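Long-range contacts in lipolytic enzyme, g-d-s-l (Clostridium thermocellum, PDB 2W47), which is represented here by its family 6 carbohydrate-binding module, a beta-sandwich domain that holds a bound glycan near a calcium ion: residues 60-65 with 89-94; 56-61 with 121-126. All coordinates share one frame; numbering follows the deposited sequence.

Contact 1: 60-65 with 89-94. With AQA (4-deoxy-beta-L-threo-hex-4-enopyranuronic acid), chain B.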
loop_
_atom_site.group_PDB
_atom_site.type_symbol
_atom_site.label_atom_id
_atom_site.label_comp_id
_atom_site.label_asym_id
_atom_site.label_seq_id
_atom_site.Cartn_x
_atom_site.Cartn_y
_atom_site.Cartn_z
ATOM N N TYR A 60 0.979 -4.790 -5.831
ATOM C CA TYR A 60 -0.384 -5.253 -5.607
ATOM C C TYR A 60 -0.891 -6.133 -6.744
ATOM O O TYR A 60 -0.348 -6.100 -7.852
ATOM C CB TYR A 60 -1.317 -4.045 -5.416
ATOM C CG TYR A 60 -1.769 -3.437 -6.720
ATOM C CD1 TYR A 60 -2.989 -3.800 -7.279
ATOM C CD2 TYR A 60 -0.976 -2.519 -7.400
ATOM C CE1 TYR A 60 -3.413 -3.265 -8.483
ATOM C CE2 TYR A 60 -1.397 -1.975 -8.619
ATOM C CZ TYR A 60 -2.615 -2.359 -9.137
ATOM O OH TYR A 60 -3.055 -1.849 -10.340
ATOM N N ALA A 61 -1.936 -6.906 -6.462
ATOM C CA ALA A 61 -2.637 -7.650 -7.491
ATOM C C ALA A 61 -4.115 -7.363 -7.396
ATOM O O ALA A 61 -4.653 -7.169 -6.312
ATOM C CB ALA A 61 -2.364 -9.152 -7.369
ATOM N N ASN A 62 -4.778 -7.333 -8.546
ATOM C CA ASN A 62 -6.224 -7.161 -8.606
ATOM C C ASN A 62 -6.736 -8.001 -9.763
ATOM O O ASN A 62 -6.688 -7.581 -10.928
ATOM C CB ASN A 62 -6.602 -5.683 -8.756
ATOM C CG ASN A 62 -8.100 -5.467 -8.847
ATOM O OD1 ASN A 62 -8.871 -6.427 -8.809
ATOM N ND2 ASN A 62 -8.518 -4.212 -9.002
ATOM N N GLY A 63 -7.226 -9.190 -9.429
ATOM C CA GLY A 63 -7.675 -10.145 -10.438
ATOM C C GLY A 63 -9.130 -9.982 -10.820
ATOM O O GLY A 63 -9.701 -10.863 -11.451
ATOM N N THR A 64 -9.728 -8.858 -10.433
ATOM C CA THR A 64 -11.055 -8.500 -10.922
ATOM C C THR A 64 -10.910 -7.415 -11.978
ATOM O O THR A 64 -9.853 -6.804 -12.119
ATOM C CB THR A 64 -11.994 -7.990 -9.804
ATOM O OG1 THR A 64 -11.678 -6.630 -9.481
ATOM C CG2 THR A 64 -11.915 -8.870 -8.546
ATOM N N THR A 65 -11.986 -7.148 -12.702
ATOM C CA THR A 65 -11.948 -6.106 -13.716
ATOM C C THR A 65 -12.080 -4.703 -13.105
ATOM O O THR A 65 -11.683 -3.712 -13.717
ATOM C CB THR A 65 -13.014 -6.359 -14.813
ATOM O OG1 THR A 65 -13.086 -5.241 -15.706
ATOM C CG2 THR A 65 -14.378 -6.647 -14.199
ATOM N N GLY A 89 -5.259 -7.995 -14.090
ATOM C CA GLY A 89 -5.632 -9.083 -14.997
ATOM C C GLY A 89 -5.793 -10.443 -14.355
ATOM O O GLY A 89 -6.786 -11.128 -14.575
ATOM N N ALA A 90 -4.785 -10.855 -13.607
ATOM C CA ALA A 90 -4.796 -12.139 -12.918
ATOM C C ALA A 90 -4.364 -11.910 -11.485
ATOM O O ALA A 90 -3.631 -10.957 -11.203
ATOM C CB ALA A 90 -3.858 -13.108 -13.588
ATOM N N TRP A 91 -4.794 -12.797 -10.589
ATOM C CA TRP A 91 -4.414 -12.701 -9.174
ATOM C C TRP A 91 -2.934 -12.984 -8.958
ATOM O O TRP A 91 -2.389 -12.682 -7.902
ATOM C CB TRP A 91 -5.267 -13.625 -8.305
ATOM C CG TRP A 91 -6.655 -13.095 -8.120
ATOM C CD1 TRP A 91 -7.813 -13.632 -8.609
ATOM C CD2 TRP A 91 -7.032 -11.906 -7.412
ATOM N NE1 TRP A 91 -8.890 -12.859 -8.243
ATOM C CE2 TRP A 91 -8.441 -11.795 -7.504
ATOM C CE3 TRP A 91 -6.320 -10.929 -6.698
ATOM C CZ2 TRP A 91 -9.149 -10.739 -6.922
ATOM C CZ3 TRP A 91 -7.032 -9.879 -6.113
ATOM C CH2 TRP A 91 -8.429 -9.792 -6.237
ATOM N N THR A 92 -2.291 -13.551 -9.974
ATOM C CA THR A 92 -0.865 -13.870 -9.925
ATOM C C THR A 92 -0.014 -12.862 -10.712
ATOM O O THR A 92 1.196 -13.047 -10.874
ATOM C CB THR A 92 -0.610 -15.291 -10.462
ATOM O OG1 THR A 92 -1.180 -15.400 -11.774
ATOM C CG2 THR A 92 -1.242 -16.334 -9.548
ATOM N N THR A 93 -0.657 -11.795 -11.196
ATOM C CA THR A 93 0.048 -10.705 -11.845
ATOM C C THR A 93 0.093 -9.506 -10.912
ATOM O O THR A 93 -0.945 -8.983 -10.506
ATOM C CB THR A 93 -0.596 -10.325 -13.185
ATOM O OG1 THR A 93 -0.566 -11.473 -14.039
ATOM C CG2 THR A 93 0.184 -9.200 -13.845
ATOM N N TRP A 94 1.309 -9.109 -10.559
ATOM C CA TRP A 94 1.538 -8.089 -9.554
ATOM C C TRP A 94 2.126 -6.855 -10.210
ATOM O O TRP A 94 3.163 -6.930 -10.882
ATOM C CB TRP A 94 2.483 -8.606 -8.470
ATOM C CG TRP A 94 1.986 -9.832 -7.772
ATOM C CD1 TRP A 94 2.079 -11.130 -8.218
ATOM C CD2 TRP A 94 1.321 -9.896 -6.498
ATOM N NE1 TRP A 94 1.516 -11.989 -7.300
ATOM C CE2 TRP A 94 1.043 -11.256 -6.241
ATOM C CE3 TRP A 94 0.929 -8.936 -5.551
ATOM C CZ2 TRP A 94 0.398 -11.680 -5.073
ATOM C CZ3 TRP A 94 0.276 -9.365 -4.390
ATOM C CH2 TRP A 94 0.022 -10.721 -4.167
HETATM O O6A AQA B . -11.548 -10.877 -4.296
HETATM C C6 AQA B . -10.468 -11.037 -3.662
HETATM O O6B AQA B . -10.012 -10.166 -2.878
HETATM C C5 AQA B . -9.781 -12.166 -3.837
HETATM O O5 AQA B . -10.335 -13.130 -4.780
HETATM C C4 AQA B . -8.612 -12.387 -3.191
HETATM C C3 AQA B . -7.968 -13.759 -3.225
HETATM O O3 AQA B . -6.556 -13.686 -2.980
HETATM C C2 AQA B . -8.229 -14.360 -4.600
HETATM O O2 AQA B . -7.670 -15.671 -4.701
HETATM C C1 AQA B . -9.731 -14.427 -4.857
HETATM O O HOH W 1 -9.104 -9.551 -14.332
#
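Trp91 lays its indole against the backbone of Gly63. At CB the side chain turns beside the backbone N, with CG anti to the carbonyl carbon (chi1 -74°). Gly63 CA sits over the five-membered ring, 3.5 Å from the centroid, as a CH-pi contact, and AQA C2 lies over its centre on the opposite face. Further out, Gly63 N meets CE3. At the tip, Trp91 CZ2 meets O5 of AQA at 3.4 Å and Trp91 CH2 meets C6 of AQA at 3.5 Å, while Thr64 CG2 approaches CZ2 obliquely. The indole is layered between glycine backbone and sugar ring, an aromatic platform of the kind common in carbohydrate-binding modules. It lies at one end of the beta-sandwich, in the loop between strands 77-83 and 95-103. Arg68 and Asn23 of the glycan pocket touch it too. Beside this platform, Ala61 CB stands over the six-membered ring of Trp94, 3.8 Å from the centroid. Asn62 OD1 closes an Asx turn over residues 62-64, accepting from Thr64 N and, on an in-plane lone pair, from Thr64 OG1 (2.9 Å); Asn62 ND2 bonds Ala66 O. Gly89 N donates weakly to Asn62 O; a water links Gly89 O and, weakly, Gly63 O.

Contact 2: 56-61 with 121-126. With AQA (4-deoxy-beta-L-threo-hex-4-enopyranuronic acid), chain B.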
loop_
_atom_site.group_PDB
_atom_site.type_symbol
_atom_site.label_atom_id
_atom_site.label_comp_id
_atom_site.label_asym_id
_atom_site.label_seq_id
_atom_site.Cartn_x
_atom_site.Cartn_y
_atom_site.Cartn_z
ATOM N N LEU A 56 5.999 6.282 -2.322
ATOM C CA LEU A 56 5.337 5.188 -1.622
ATOM C C LEU A 56 4.732 4.321 -2.709
ATOM O O LEU A 56 3.772 4.724 -3.363
ATOM C CB LEU A 56 4.228 5.730 -0.710
ATOM C CG LEU A 56 4.582 6.903 0.212
ATOM C CD1 LEU A 56 3.360 7.357 1.004
ATOM C CD2 LEU A 56 5.718 6.515 1.137
ATOM N N ILE A 57 5.321 3.151 -2.918
ATOM C CA ILE A 57 4.895 2.256 -3.985
ATOM C C ILE A 57 4.336 0.966 -3.396
ATOM O O ILE A 57 5.025 0.254 -2.665
ATOM C CB ILE A 57 6.048 1.936 -4.964
ATOM C CG1 ILE A 57 6.555 3.219 -5.641
ATOM C CG2 ILE A 57 5.599 0.913 -6.001
ATOM C CD1 ILE A 57 7.663 2.989 -6.683
ATOM N N PHE A 58 3.082 0.672 -3.717
ATOM C CA PHE A 58 2.457 -0.587 -3.317
ATOM C C PHE A 58 2.615 -1.580 -4.451
ATOM O O PHE A 58 2.265 -1.282 -5.594
ATOM C CB PHE A 58 0.961 -0.385 -3.053
ATOM C CG PHE A 58 0.659 0.596 -1.959
ATOM C CD1 PHE A 58 0.512 0.169 -0.641
ATOM C CD2 PHE A 58 0.500 1.950 -2.245
ATOM C CE1 PHE A 58 0.218 1.080 0.375
ATOM C CE2 PHE A 58 0.207 2.864 -1.239
ATOM C CZ PHE A 58 0.061 2.433 0.076
ATOM N N ARG A 59 3.152 -2.756 -4.155
ATOM C CA ARG A 59 3.107 -3.849 -5.111
ATOM C C ARG A 59 1.831 -4.623 -4.819
ATOM O O ARG A 59 1.618 -5.057 -3.697
ATOM C CB ARG A 59 4.346 -4.732 -4.997
ATOM C CG ARG A 59 4.397 -5.851 -6.032
ATOM C CD ARG A 59 5.757 -6.527 -6.079
ATOM N NE ARG A 59 5.884 -7.445 -7.214
ATOM C CZ ARG A 59 5.674 -8.759 -7.159
ATOM N NH1 ARG A 59 5.825 -9.505 -8.249
ATOM N NH2 ARG A 59 5.306 -9.338 -6.022
ATOM N N TYR A 60 0.979 -4.790 -5.831
ATOM C CA TYR A 60 -0.384 -5.253 -5.607
ATOM C C TYR A 60 -0.891 -6.133 -6.744
ATOM O O TYR A 60 -0.348 -6.100 -7.852
ATOM C CB TYR A 60 -1.317 -4.045 -5.416
ATOM C CG TYR A 60 -1.769 -3.437 -6.720
ATOM C CD1 TYR A 60 -2.989 -3.800 -7.279
ATOM C CD2 TYR A 60 -0.976 -2.519 -7.400
ATOM C CE1 TYR A 60 -3.413 -3.265 -8.483
ATOM C CE2 TYR A 60 -1.397 -1.975 -8.619
ATOM C CZ TYR A 60 -2.615 -2.359 -9.137
ATOM O OH TYR A 60 -3.055 -1.849 -10.340
ATOM N N ALA A 61 -1.936 -6.906 -6.462
ATOM C CA ALA A 61 -2.637 -7.650 -7.491
ATOM C C ALA A 61 -4.115 -7.363 -7.396
ATOM O O ALA A 61 -4.653 -7.169 -6.312
ATOM C CB ALA A 61 -2.364 -9.152 -7.369
ATOM N N PRO A 121 -7.094 -4.131 -3.015
ATOM C CA PRO A 121 -6.346 -5.111 -3.791
ATOM C C PRO A 121 -5.552 -5.998 -2.835
ATOM O O PRO A 121 -5.380 -5.657 -1.656
ATOM C CB PRO A 121 -5.371 -4.243 -4.593
ATOM C CG PRO A 121 -5.136 -3.056 -3.717
ATOM C CD PRO A 121 -6.507 -2.783 -3.137
ATOM N N ASN A 122 -5.059 -7.122 -3.335
ATOM C CA ASN A 122 -4.059 -7.869 -2.573
ATOM C C ASN A 122 -2.761 -7.083 -2.600
ATOM O O ASN A 122 -2.367 -6.568 -3.651
ATOM C CB ASN A 122 -3.852 -9.259 -3.150
ATOM C CG ASN A 122 -5.019 -10.183 -2.881
ATOM O OD1 ASN A 122 -5.890 -9.897 -2.059
ATOM N ND2 ASN A 122 -5.040 -11.323 -3.580
ATOM N N VAL A 123 -2.104 -6.961 -1.448
ATOM C CA VAL A 123 -0.920 -6.094 -1.330
ATOM C C VAL A 123 0.281 -6.880 -0.807
ATOM O O VAL A 123 0.246 -7.465 0.294
ATOM C CB VAL A 123 -1.180 -4.857 -0.432
ATOM C CG1 VAL A 123 0.081 -4.032 -0.294
ATOM C CG2 VAL A 123 -2.311 -3.991 -1.019
ATOM N N ASP A 124 1.335 -6.902 -1.612
ATOM C CA ASP A 124 2.543 -7.656 -1.316
ATOM C C ASP A 124 3.440 -6.924 -0.317
ATOM O O ASP A 124 3.948 -7.526 0.645
ATOM C CB ASP A 124 3.298 -7.880 -2.632
ATOM C CG ASP A 124 4.479 -8.803 -2.489
ATOM O OD1 ASP A 124 4.470 -9.667 -1.590
ATOM O OD2 ASP A 124 5.411 -8.682 -3.313
ATOM N N TYR A 125 3.645 -5.635 -0.564
ATOM C CA TYR A 125 4.498 -4.788 0.264
ATOM C C TYR A 125 4.312 -3.328 -0.089
ATOM O O TYR A 125 3.663 -2.995 -1.091
ATOM C CB TYR A 125 5.982 -5.173 0.124
ATOM C CG TYR A 125 6.605 -5.060 -1.255
ATOM C CD1 TYR A 125 6.782 -3.818 -1.874
ATOM C CD2 TYR A 125 7.099 -6.185 -1.899
ATOM C CE1 TYR A 125 7.391 -3.713 -3.126
ATOM C CE2 TYR A 125 7.714 -6.092 -3.139
ATOM C CZ TYR A 125 7.853 -4.852 -3.746
ATOM O OH TYR A 125 8.459 -4.738 -4.979
ATOM N N LEU A 126 4.886 -2.471 0.749
ATOM C CA LEU A 126 5.034 -1.057 0.471
ATOM C C LEU A 126 6.525 -0.785 0.370
ATOM O O LEU A 126 7.281 -1.129 1.272
ATOM C CB LEU A 126 4.418 -0.228 1.600
ATOM C CG LEU A 126 4.704 1.277 1.605
ATOM C CD1 LEU A 126 4.052 1.980 0.425
ATOM C CD2 LEU A 126 4.257 1.899 2.919
HETATM O O6A AQA B . -11.548 -10.877 -4.296
HETATM C C6 AQA B . -10.468 -11.037 -3.662
HETATM O O6B AQA B . -10.012 -10.166 -2.878
HETATM C C5 AQA B . -9.781 -12.166 -3.837
HETATM O O5 AQA B . -10.335 -13.130 -4.780
HETATM C C4 AQA B . -8.612 -12.387 -3.191
HETATM C C3 AQA B . -7.968 -13.759 -3.225
HETATM O O3 AQA B . -6.556 -13.686 -2.980
HETATM C C2 AQA B . -8.229 -14.360 -4.600
HETATM O O2 AQA B . -7.670 -15.671 -4.701
HETATM C C1 AQA B . -9.731 -14.427 -4.857
#
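Phe58 and Leu126 meet at the apolar centre. Leu126 CD1 stands over the middle of the Phe58 ring, 4.0 Å from the centroid and 11° off the normal, a CH-pi contact. The same methyl reaches Leu56 CB, and Val123 CG1 lies at the ring edge of Phe58. Trp44 of strand 41-48, in the facing sheet, packs on both Phe58 and Leu126, so this side lines the interior of the beta-sandwich. Further along, Pro121 CB packs obliquely on Tyr60 CD1 at 3.6 Å.

Strands 52-61 and 122-130 run antiparallel as neighbours in one sheet. Phe58 pairs with Leu126 and Tyr60 with Val123, both non-hydrogen-bonded. Between them Arg59 faces two residues, Asp124 and Tyr125, which makes a beta bulge. Asp124 N donates to Arg59 O, and Arg59 N to Tyr125 O. Ala61 N donates to Asn122 O at 2.9 Å.

On the other side of the sheet the Arg59 chain extends from CG to NE. Its CB lies over the Tyr125 ring, 3.8 Å from the centroid. Its CD passes 3.4 Å from Tyr125 OH. Arg59 and Asp124 run side by side, and Arg59 NH2 forms a salt bridge with Asp124 OD2 at 2.8 Å. The carboxylate oxygen lies near the guanidinium plane but is itself met from above the carboxylate plane; the two planes are 61° apart. NH2 also bonds Gly25 O, and OD2 bonds Thr27 OG1. At the sheet end, Asn122 ND2 donates to O3 of AQA at 2.9 Å.

The paired charges probably offset one another and help keep Asp124 ionised in its buried place, while Asn122, with its backbone held in the sheet, presents its amide N-H to the sugar.

How the contacts relate
Both contacts start from strand 52-61 and share Tyr60 and Ala61. Contact 2 is buried near the centre of the chain and joins two neighbouring strands of one sheet. Contact 1 lies further out, partly buried, where the strand runs into a loop. Strand-to-strand backbone bonds with a bulge, an apolar face and a salt bridge hold contact 2. Contact 1 relies on tryptophan faces against a glycine backbone and an alanine methyl, with one weak direct hydrogen bond and a water. They meet where Trp94 CB packs on Arg59 CZ (3.5 Å) and Trp91 CE3 on Asn122 ND2 (3.4 Å). Both touch AQA, contact 1 through an aromatic face and contact 2 through an amide.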